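Local coordinates for phage-like element PBSX protein XkdH (Bacillus subtilis, PDB 3F3B), which is of unknown function but, as a small phage-barrel protein of a phage-like element, probably serves in a phage-like particle, at residues H9-Y14 against V74-S79; A80-N85 against W108-V113; D86-E91 against Y95-P100. All coordinates share one frame; numbering follows the deposited sequence.

Contact 1 of 3, residues H9-Y14 against V74-S79; sequences HRCDIY and VHFPLS. With PO4 (phosphate ion), chain B.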
loop_
_atom_site.group_PDB
_atom_site.type_symbol
_atom_site.label_atom_id
_atom_site.label_comp_id
_atom_site.label_asym_id
_atom_site.label_seq_id
_atom_site.Cartn_x
_atom_site.Cartn_y
_atom_site.Cartn_z
ATOM N N HIS A 9 12.698 -1.294 -7.526
ATOM C CA HIS A 9 11.759 -0.208 -7.766
ATOM C C HIS A 9 11.780 0.735 -6.562
ATOM O O HIS A 9 12.363 0.426 -5.529
ATOM C CB HIS A 9 10.346 -0.751 -7.978
ATOM C CG HIS A 9 10.219 -1.637 -9.175
ATOM N ND1 HIS A 9 10.570 -1.228 -10.445
ATOM C CD2 HIS A 9 9.785 -2.913 -9.298
ATOM C CE1 HIS A 9 10.357 -2.214 -11.298
ATOM N NE2 HIS A 9 9.880 -3.247 -10.628
ATOM N N ARG A 10 11.157 1.894 -6.703
ATOM C CA ARG A 10 11.115 2.868 -5.616
ATOM C C ARG A 10 9.680 3.287 -5.384
ATOM O O ARG A 10 8.965 3.611 -6.328
ATOM C CB ARG A 10 11.950 4.107 -5.964
ATOM C CG ARG A 10 13.423 3.817 -6.138
ATOM C CD ARG A 10 14.046 3.423 -4.816
ATOM N NE ARG A 10 15.402 2.913 -4.989
ATOM C CZ ARG A 10 16.375 3.070 -4.100
ATOM N NH1 ARG A 10 16.150 3.735 -2.970
ATOM N NH2 ARG A 10 17.572 2.553 -4.333
ATOM N N CYS A 11 9.262 3.285 -4.125
ATOM C CA CYS A 11 7.903 3.680 -3.789
ATOM C C CYS A 11 7.859 4.522 -2.518
ATOM O O CYS A 11 8.813 4.554 -1.735
ATOM C CB CYS A 11 7.032 2.439 -3.589
ATOM S SG CYS A 11 7.490 1.464 -2.134
ATOM N N ASP A 12 6.747 5.223 -2.337
ATOM C CA ASP A 12 6.533 6.016 -1.138
ATOM C C ASP A 12 5.502 5.225 -0.359
ATOM O O ASP A 12 4.596 4.633 -0.946
ATOM C CB ASP A 12 5.979 7.395 -1.475
ATOM C CG ASP A 12 6.995 8.272 -2.161
ATOM O OD1 ASP A 12 8.211 8.045 -1.955
ATOM O OD2 ASP A 12 6.575 9.196 -2.891
ATOM N N ILE A 13 5.639 5.210 0.958
ATOM C CA ILE A 13 4.725 4.466 1.798
ATOM C C ILE A 13 3.971 5.391 2.755
ATOM O O ILE A 13 4.546 6.319 3.318
ATOM C CB ILE A 13 5.506 3.400 2.599
ATOM C CG1 ILE A 13 6.343 2.544 1.644
ATOM C CG2 ILE A 13 4.548 2.505 3.348
ATOM C CD1 ILE A 13 7.300 1.569 2.338
ATOM N N TYR A 14 2.681 5.122 2.927
ATOM C CA TYR A 14 1.808 5.894 3.810
ATOM C C TYR A 14 1.141 4.927 4.772
ATOM O O TYR A 14 0.540 3.935 4.347
ATOM C CB TYR A 14 0.693 6.595 3.021
ATOM C CG TYR A 14 1.153 7.566 1.961
ATOM C CD1 TYR A 14 0.890 8.932 2.080
ATOM C CD2 TYR A 14 1.828 7.117 0.825
ATOM C CE1 TYR A 14 1.285 9.828 1.087
ATOM C CE2 TYR A 14 2.231 7.999 -0.170
ATOM C CZ TYR A 14 1.959 9.354 -0.036
ATOM O OH TYR A 14 2.376 10.229 -1.016
ATOM N N VAL A 74 5.572 -7.782 -2.827
ATOM C CA VAL A 74 6.645 -6.815 -2.657
ATOM C C VAL A 74 7.685 -7.299 -1.660
ATOM O O VAL A 74 7.334 -7.846 -0.621
ATOM C CB VAL A 74 6.124 -5.461 -2.148
ATOM C CG1 VAL A 74 7.244 -4.441 -2.222
ATOM C CG2 VAL A 74 4.923 -5.004 -2.973
ATOM N N HIS A 75 8.959 -7.095 -1.982
ATOM C CA HIS A 75 10.062 -7.477 -1.104
ATOM C C HIS A 75 10.721 -6.177 -0.654
ATOM O O HIS A 75 11.174 -5.394 -1.488
ATOM C CB HIS A 75 11.072 -8.336 -1.857
ATOM C CG HIS A 75 10.480 -9.569 -2.460
ATOM N ND1 HIS A 75 9.472 -9.526 -3.398
ATOM C CD2 HIS A 75 10.758 -10.881 -2.266
ATOM C CE1 HIS A 75 9.155 -10.758 -3.758
ATOM N NE2 HIS A 75 9.921 -11.597 -3.085
ATOM N N PHE A 76 10.759 -5.961 0.659
ATOM C CA PHE A 76 11.315 -4.752 1.262
ATOM C C PHE A 76 12.486 -5.066 2.170
ATOM O O PHE A 76 12.601 -6.177 2.696
ATOM C CB PHE A 76 10.284 -4.073 2.157
ATOM C CG PHE A 76 9.142 -3.433 1.435
ATOM C CD1 PHE A 76 9.311 -2.226 0.775
ATOM C CD2 PHE A 76 7.860 -3.977 1.524
ATOM C CE1 PHE A 76 8.228 -1.568 0.230
ATOM C CE2 PHE A 76 6.767 -3.320 0.980
ATOM C CZ PHE A 76 6.952 -2.114 0.334
ATOM N N PRO A 77 13.358 -4.071 2.399
ATOM C CA PRO A 77 14.512 -4.276 3.276
ATOM C C PRO A 77 13.919 -4.459 4.664
ATOM O O PRO A 77 12.872 -3.893 4.965
ATOM C CB PRO A 77 15.277 -2.960 3.170
ATOM C CG PRO A 77 14.841 -2.385 1.857
ATOM C CD PRO A 77 13.372 -2.715 1.827
ATOM N N LEU A 78 14.586 -5.234 5.505
ATOM C CA LEU A 78 14.100 -5.487 6.855
ATOM C C LEU A 78 14.030 -4.202 7.692
ATOM O O LEU A 78 13.177 -4.067 8.571
ATOM C CB LEU A 78 15.002 -6.516 7.543
ATOM C CG LEU A 78 14.299 -7.447 8.532
ATOM C CD1 LEU A 78 13.247 -8.262 7.794
ATOM C CD2 LEU A 78 15.315 -8.368 9.176
ATOM N N SER A 79 14.921 -3.259 7.410
ATOM C CA SER A 79 14.958 -1.994 8.133
ATOM C C SER A 79 13.737 -1.122 7.849
ATOM O O SER A 79 13.469 -0.162 8.574
ATOM C CB SER A 79 16.223 -1.218 7.764
ATOM O OG SER A 79 16.232 -0.917 6.377
HETATM P P PO4 B . 10.856 2.674 -10.617
HETATM O O1 PO4 B . 9.974 3.694 -11.246
HETATM O O2 PO4 B . 12.210 2.742 -11.225
HETATM O O3 PO4 B . 10.954 2.937 -9.161
HETATM O O4 PO4 B . 10.285 1.322 -10.839
#

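Contact 2 of 3, residues A80-N85 against W108-V113; sequences ADIRVN and WEVVAV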
loop_
_atom_site.group_PDB
_atom_site.type_symbol
_atom_site.label_atom_id
_atom_site.label_comp_id
_atom_site.label_asym_id
_atom_site.label_seq_id
_atom_site.Cartn_x
_atom_site.Cartn_y
_atom_site.Cartn_z
ATOM N N ALA A 80 13.003 -1.449 6.793
ATOM C CA ALA A 80 11.816 -0.681 6.430
ATOM C C ALA A 80 10.626 -0.928 7.371
ATOM O O ALA A 80 10.432 -2.037 7.860
ATOM C CB ALA A 80 11.419 -1.004 4.994
ATOM N N ASP A 81 9.837 0.120 7.611
ATOM C CA ASP A 81 8.648 0.056 8.474
ATOM C C ASP A 81 7.464 -0.326 7.585
ATOM O O ASP A 81 6.875 0.529 6.921
ATOM C CB ASP A 81 8.390 1.427 9.110
ATOM C CG ASP A 81 7.281 1.405 10.162
ATOM O OD1 ASP A 81 6.252 0.719 9.974
ATOM O OD2 ASP A 81 7.431 2.105 11.186
ATOM N N ILE A 82 7.123 -1.609 7.572
ATOM C CA ILE A 82 6.027 -2.109 6.746
ATOM C C ILE A 82 4.835 -2.497 7.606
ATOM O O ILE A 82 4.977 -3.242 8.573
ATOM C CB ILE A 82 6.467 -3.349 5.939
ATOM C CG1 ILE A 82 7.745 -3.037 5.141
ATOM C CG2 ILE A 82 5.338 -3.808 5.039
ATOM C CD1 ILE A 82 7.626 -1.885 4.168
ATOM N N ARG A 83 3.662 -1.991 7.244
ATOM C CA ARG A 83 2.434 -2.277 7.983
ATOM C C ARG A 83 1.326 -2.626 7.001
ATOM O O ARG A 83 1.272 -2.082 5.909
ATOM C CB ARG A 83 2.007 -1.054 8.795
ATOM C CG ARG A 83 3.081 -0.497 9.695
ATOM C CD ARG A 83 2.629 0.810 10.327
ATOM N NE ARG A 83 3.756 1.531 10.905
ATOM C CZ ARG A 83 3.673 2.731 11.467
ATOM N NH1 ARG A 83 2.505 3.356 11.535
ATOM N NH2 ARG A 83 4.765 3.316 11.945
ATOM N N VAL A 84 0.436 -3.534 7.376
ATOM C CA VAL A 84 -0.641 -3.878 6.465
ATOM C C VAL A 84 -1.587 -2.681 6.368
ATOM O O VAL A 84 -1.721 -1.893 7.309
ATOM C CB VAL A 84 -1.391 -5.154 6.918
ATOM C CG1 VAL A 84 -2.660 -5.332 6.114
ATOM C CG2 VAL A 84 -0.493 -6.368 6.712
ATOM N N ASN A 85 -2.214 -2.548 5.204
ATOM C CA ASN A 85 -3.122 -1.455 4.912
ATOM C C ASN A 85 -2.302 -0.219 4.588
ATOM O O ASN A 85 -2.836 0.886 4.479
ATOM C CB ASN A 85 -4.073 -1.200 6.080
ATOM C CG ASN A 85 -5.035 -2.345 6.294
ATOM O OD1 ASN A 85 -5.739 -2.759 5.375
ATOM N ND2 ASN A 85 -5.068 -2.872 7.512
ATOM N N TRP A 108 11.129 -8.157 4.146
ATOM C CA TRP A 108 9.722 -8.177 4.515
ATOM C C TRP A 108 9.046 -8.544 3.207
ATOM O O TRP A 108 9.339 -7.953 2.166
ATOM C CB TRP A 108 9.200 -6.800 4.956
ATOM C CG TRP A 108 9.657 -6.356 6.314
ATOM C CD1 TRP A 108 10.530 -5.349 6.592
ATOM C CD2 TRP A 108 9.288 -6.928 7.574
ATOM N NE1 TRP A 108 10.734 -5.256 7.949
ATOM C CE2 TRP A 108 9.984 -6.213 8.578
ATOM C CE3 TRP A 108 8.439 -7.978 7.956
ATOM C CZ2 TRP A 108 9.858 -6.512 9.944
ATOM C CZ3 TRP A 108 8.312 -8.278 9.329
ATOM C CH2 TRP A 108 9.022 -7.544 10.299
ATOM N N GLU A 109 8.171 -9.534 3.237
ATOM C CA GLU A 109 7.448 -9.913 2.031
ATOM C C GLU A 109 5.983 -9.640 2.298
ATOM O O GLU A 109 5.465 -10.001 3.349
ATOM C CB GLU A 109 7.647 -11.394 1.710
ATOM C CG GLU A 109 8.946 -11.711 1.007
ATOM C CD GLU A 109 9.049 -13.177 0.635
ATOM O OE1 GLU A 109 7.995 -13.849 0.568
ATOM O OE2 GLU A 109 10.179 -13.648 0.397
ATOM N N VAL A 110 5.312 -9.007 1.350
ATOM C CA VAL A 110 3.910 -8.689 1.538
ATOM C C VAL A 110 3.273 -8.417 0.193
ATOM O O VAL A 110 3.913 -7.860 -0.691
ATOM C CB VAL A 110 3.759 -7.443 2.437
ATOM C CG1 VAL A 110 4.407 -6.229 1.758
ATOM C CG2 VAL A 110 2.286 -7.191 2.747
ATOM N N VAL A 111 2.012 -8.810 0.043
ATOM C CA VAL A 111 1.280 -8.610 -1.197
ATOM C C VAL A 111 0.694 -7.204 -1.283
ATOM O O VAL A 111 0.102 -6.696 -0.322
ATOM C CB VAL A 111 0.121 -9.639 -1.332
ATOM C CG1 VAL A 111 -0.755 -9.293 -2.527
ATOM C CG2 VAL A 111 0.695 -11.062 -1.494
ATOM N N ALA A 112 0.880 -6.570 -2.438
ATOM C CA ALA A 112 0.340 -5.238 -2.679
ATOM C C ALA A 112 -0.778 -5.411 -3.718
ATOM O O ALA A 112 -0.641 -6.211 -4.643
ATOM C CB ALA A 112 1.430 -4.323 -3.214
ATOM N N VAL A 113 -1.884 -4.688 -3.563
ATOM C CA VAL A 113 -2.983 -4.812 -4.510
ATOM C C VAL A 113 -3.450 -3.448 -5.016
ATOM O O VAL A 113 -3.584 -2.498 -4.244
ATOM C CB VAL A 113 -4.198 -5.583 -3.881
ATOM C CG1 VAL A 113 -5.324 -5.727 -4.903
ATOM C CG2 VAL A 113 -3.766 -6.968 -3.428
#

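Contact 3 of 3, residues D86-E91 against Y95-P100; sequences DKIIWE and YILKLP. With PO4 (phosphate ion), chain B.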
loop_
_atom_site.group_PDB
_atom_site.type_symbol
_atom_site.label_atom_id
_atom_site.label_comp_id
_atom_site.label_asym_id
_atom_site.label_seq_id
_atom_site.Cartn_x
_atom_site.Cartn_y
_atom_site.Cartn_z
ATOM N N ASP A 86 -0.995 -0.409 4.443
ATOM C CA ASP A 86 -0.119 0.690 4.069
ATOM C C ASP A 86 -0.482 1.026 2.639
ATOM O O ASP A 86 -0.910 0.143 1.888
ATOM C CB ASP A 86 1.348 0.260 4.040
ATOM C CG ASP A 86 2.051 0.486 5.338
ATOM O OD1 ASP A 86 1.427 1.064 6.260
ATOM O OD2 ASP A 86 3.232 0.084 5.426
ATOM N N LYS A 87 -0.314 2.285 2.255
ATOM C CA LYS A 87 -0.560 2.677 0.874
ATOM C C LYS A 87 0.814 2.956 0.283
ATOM O O LYS A 87 1.580 3.746 0.837
ATOM C CB LYS A 87 -1.410 3.946 0.780
ATOM C CG LYS A 87 -1.514 4.492 -0.652
ATOM C CD LYS A 87 -2.504 5.648 -0.778
ATOM C CE LYS A 87 -2.050 6.879 -0.006
ATOM N NZ LYS A 87 -3.021 7.991 -0.147
ATOM N N ILE A 88 1.150 2.292 -0.813
ATOM C CA ILE A 88 2.438 2.550 -1.430
ATOM C C ILE A 88 2.192 3.138 -2.810
ATOM O O ILE A 88 1.258 2.743 -3.513
ATOM C CB ILE A 88 3.310 1.272 -1.562
ATOM C CG1 ILE A 88 2.740 0.350 -2.643
ATOM C CG2 ILE A 88 3.397 0.558 -0.215
ATOM C CD1 ILE A 88 3.659 -0.802 -3.013
ATOM N N ILE A 89 3.024 4.106 -3.175
ATOM C CA ILE A 89 2.924 4.767 -4.464
ATOM C C ILE A 89 4.137 4.370 -5.298
ATOM O O ILE A 89 5.275 4.677 -4.935
ATOM C CB ILE A 89 2.937 6.298 -4.311
ATOM C CG1 ILE A 89 1.872 6.752 -3.301
ATOM C CG2 ILE A 89 2.742 6.946 -5.674
ATOM C CD1 ILE A 89 0.450 6.665 -3.787
ATOM N N TRP A 90 3.890 3.672 -6.402
ATOM C CA TRP A 90 4.952 3.250 -7.301
ATOM C C TRP A 90 4.565 3.708 -8.696
ATOM O O TRP A 90 3.520 3.315 -9.217
ATOM C CB TRP A 90 5.113 1.734 -7.279
ATOM C CG TRP A 90 5.988 1.221 -8.386
ATOM C CD1 TRP A 90 7.327 1.448 -8.551
ATOM C CD2 TRP A 90 5.575 0.425 -9.504
ATOM N NE1 TRP A 90 7.774 0.842 -9.703
ATOM C CE2 TRP A 90 6.718 0.209 -10.309
ATOM C CE3 TRP A 90 4.348 -0.125 -9.905
ATOM C CZ2 TRP A 90 6.673 -0.534 -11.496
ATOM C CZ3 TRP A 90 4.301 -0.865 -11.085
ATOM C CH2 TRP A 90 5.459 -1.062 -11.867
ATOM N N GLU A 91 5.404 4.555 -9.286
ATOM C CA GLU A 91 5.162 5.092 -10.621
ATOM C C GLU A 91 3.779 5.709 -10.770
ATOM O O GLU A 91 3.053 5.433 -11.724
ATOM C CB GLU A 91 5.377 4.001 -11.672
ATOM C CG GLU A 91 6.846 3.693 -11.915
ATOM C CD GLU A 91 7.052 2.581 -12.919
ATOM O OE1 GLU A 91 8.219 2.350 -13.315
ATOM O OE2 GLU A 91 6.050 1.933 -13.307
ATOM N N TYR A 95 -1.238 1.456 -4.275
ATOM C CA TYR A 95 -1.325 0.039 -3.942
ATOM C C TYR A 95 -1.524 -0.064 -2.438
ATOM O O TYR A 95 -1.030 0.777 -1.678
ATOM C CB TYR A 95 -0.036 -0.690 -4.337
ATOM C CG TYR A 95 0.215 -0.696 -5.818
ATOM C CD1 TYR A 95 -0.409 -1.629 -6.644
ATOM C CD2 TYR A 95 1.019 0.273 -6.410
ATOM C CE1 TYR A 95 -0.244 -1.592 -8.024
ATOM C CE2 TYR A 95 1.191 0.322 -7.795
ATOM C CZ TYR A 95 0.554 -0.613 -8.595
ATOM O OH TYR A 95 0.694 -0.557 -9.964
ATOM N N ILE A 96 -2.266 -1.077 -2.012
ATOM C CA ILE A 96 -2.492 -1.285 -0.593
ATOM C C ILE A 96 -1.917 -2.638 -0.222
ATOM O O ILE A 96 -2.095 -3.602 -0.960
ATOM C CB ILE A 96 -3.993 -1.289 -0.243
ATOM C CG1 ILE A 96 -4.649 -0.007 -0.756
ATOM C CG2 ILE A 96 -4.171 -1.393 1.276
ATOM C CD1 ILE A 96 -3.958 1.261 -0.269
ATOM N N LEU A 97 -1.211 -2.706 0.902
ATOM C CA LEU A 97 -0.653 -3.976 1.359
ATOM C C LEU A 97 -1.818 -4.748 1.984
ATOM O O LEU A 97 -2.389 -4.321 2.980
ATOM C CB LEU A 97 0.466 -3.725 2.371
ATOM C CG LEU A 97 1.512 -2.728 1.853
ATOM C CD1 LEU A 97 2.710 -2.718 2.782
ATOM C CD2 LEU A 97 1.948 -3.097 0.436
ATOM N N LYS A 98 -2.172 -5.886 1.395
ATOM C CA LYS A 98 -3.316 -6.651 1.878
ATOM C C LYS A 98 -3.023 -7.808 2.807
ATOM O O LYS A 98 -3.085 -7.667 4.028
ATOM C CB LYS A 98 -4.137 -7.165 0.692
ATOM C CG LYS A 98 -4.426 -6.098 -0.363
ATOM C CD LYS A 98 -5.056 -4.842 0.232
ATOM C CE LYS A 98 -6.484 -5.080 0.705
ATOM N NZ LYS A 98 -7.106 -3.832 1.234
ATOM N N LEU A 99 -2.738 -8.967 2.228
ATOM C CA LEU A 99 -2.457 -10.147 3.032
ATOM C C LEU A 99 -1.359 -9.835 4.043
ATOM O O LEU A 99 -0.665 -8.819 3.919
ATOM C CB LEU A 99 -2.045 -11.317 2.131
ATOM C CG LEU A 99 -3.132 -11.857 1.194
ATOM C CD1 LEU A 99 -4.416 -12.082 1.997
ATOM C CD2 LEU A 99 -3.389 -10.882 0.056
ATOM N N PRO A 100 -1.201 -10.695 5.065
ATOM C CA PRO A 100 -0.186 -10.521 6.107
ATOM C C PRO A 100 1.207 -10.474 5.507
ATOM O O PRO A 100 1.436 -11.015 4.422
ATOM C CB PRO A 100 -0.377 -11.757 6.980
ATOM C CG PRO A 100 -1.821 -12.038 6.841
ATOM C CD PRO A 100 -2.046 -11.860 5.362
HETATM P P PO4 B . 10.856 2.674 -10.617
HETATM O O1 PO4 B . 9.974 3.694 -11.246
HETATM O O2 PO4 B . 12.210 2.742 -11.225
HETATM O O3 PO4 B . 10.954 2.937 -9.161
HETATM O O4 PO4 B . 10.285 1.322 -10.839
#

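Contact 1 of 3, residues H9-Y14 against V74-S79
Phe76 reaches across to Cys11 and Ile13, and its CE1 corner makes the whole apolar meeting. Cys11 SG stands 3.9 Å from Phe76 CE1, and Ile13 CD1 is the same 3.9 Å from that atom, two residues further along the strand. The ring carbon therefore rests against two neighbouring inward side chains. The side chains of Ile13 and Phe76 come from opposite directions, and the CD1 methyl lies oblique to the ring.

The sulfur-aromatic geometry is more sharply defined. Cys11 SG lies 5.2 Å from the centroid of the Phe76 ring and 85° off its normal, which puts the sulfur at the ring edge. The thiol is placed there by a first torsion of 67°, with SG lodged between the backbone N and the carbonyl carbon. A face of the same ring is taken by Val74 from its own strand, whose CG1 sits 3.4 Å above the plane of Phe76, offset toward the rim. Edge and face are thus packed by different partners.

Polar contacts gather at the beginning of 9-14, around a phosphate ion that probably came from the crystallisation liquor. His9 ND1 donates to phosphate O4 at 2.6 Å, with O4 close to the imidazole plane, and the N-H···O angle of 136° makes this a bent bond. The backbone Arg10 N gives a second bond, 2.7 Å to phosphate O3, so two adjacent residues hold two different oxygens of the ion.

Strand 48-61 lies between strands 9-19 and 66-77 in the sheet, and Phe76 meets Cys11 and Ile13 across the inside of the curl. The same ring also touches Ile82 of a loop and Trp108 and Val110 of strand 107-114, while Ile13 extends to Asp86 beside strand 87-90.

Contact 2 of 3, residues A80-N85 against W108-V113
Ala80 brings the loop up to Trp108, approaching the five-membered part of the indole with its carbonyl. Ala80 O lies 3.5 Å from Trp108 CD1, oblique to the ring system. The indole nitrogen itself has its clear partner just before the segment, donating to Leu78 O, which anchors the side chain at the start of the loop.

At Asp81 the side chain turns away from the strand and joins Arg83, which does likewise. Arg83 grips the carboxylate side-on: NE bonds Asp81 OD1 at 2.8 Å, and Arg83 NH2 bonds Asp81 OD2 at 3.0 Å, nearly straight at 163°. Both oxygens are met on their syn sides, though the guanidinium nitrogens stand well out of the carboxylate plane. This two-pronged salt bridge spans Ile82 on the outer side of the loop.

Ile82, between them, carries the apolar contact. With CG1 anti to the carbonyl carbon (chi1 -53°), its two branches serve different neighbours. CG1 slides alongside the indole, 3.9 Å from Trp108 CD1 and 4.0 Å from Trp108 CB. The other branch, Ile82 CG2, goes to Val110, where it is 4.2 Å from CG1, a looser touch. Lys101 NZ bonds Ile82 O.

Beyond Arg83, whose backbone N is bound by Asp86 OD2, the loop draws off from Trp108, and Asn85 rejoins the sheet through a backbone bond with Leu97. Even the nearest alpha carbons, those of Ile82 and Trp108, are 7.4 Å apart, too far for strand pairing. Ile82 also touches Ile13, Phe76 and Leu97, so it reaches several strands of the curled sheet at once, consistent with a loop between strands 66-77 and 87-90 that packs an isoleucine into the inside of a small phage-barrel fold.

Contact 3 of 3, residues D86-E91 against Y95-P100
Tyr95 pairs with Ile88 and then runs out to Trp90. Its CB is pressed 3.4 Å from Ile88 CG1. From there, with CG beside the backbone N and anti to the carbonyl carbon (chi1 -64°), the ring passes along the neighbouring strand: CD2 lies 3.8 Å from Ile88 O, which is near the ring plane at its edge. Further out, Tyr95 CE2 is 3.8 Å from Trp90 CE3, lying in the indole plane at the indole's edge, while that carbon is oblique to the phenol ring. At the tip, Tyr95 OH comes 3.7 Å from Trp90 CE3. The far side of the same indole holds the phosphate: Trp90 NE1 donates to its O4 at 2.8 Å, almost straight at 165°.

Backbone bonds fix this register. Ile88 and Tyr95 exchange two, Ile88 N to Tyr95 O at 2.8 Å and the more bent Tyr95 N to Ile88 O, and Leu97 N adds a third to Asp86 O at 3.0 Å. Between these, Lys87 and Ile96 form a non-hydrogen-bonded pair on the other face, Ile96 CD1 against Lys87 CB. Leu97 CD1 packs on Asp86 CB. Together the strands make an antiparallel beta hairpin built into the barrel wall.

The three contacts belong to one closed antiparallel barrel, with centres 7 to 9 Å apart. Contacts 1 and 2 are joined where Val74 N meets Val110 O at 2.7 Å, pairing strands 66-77 and 107-114, and where Phe76 CD2 packs 3.4 Å from Ile82 CD1. Contacts 1 and 3 meet where strands 9-19 and 87-90 pair, Tyr14 N lying 2.7 Å from Lys87 O. The phosphate connects them as well, since both reach its O4. Contact 3 is nested within the loop that contact 2 closes, and Val113 N is 2.8 Å from Ile96 O. No active site is known; the phosphate, probably from the crystallisation liquor, may mark a pocket but proves no function.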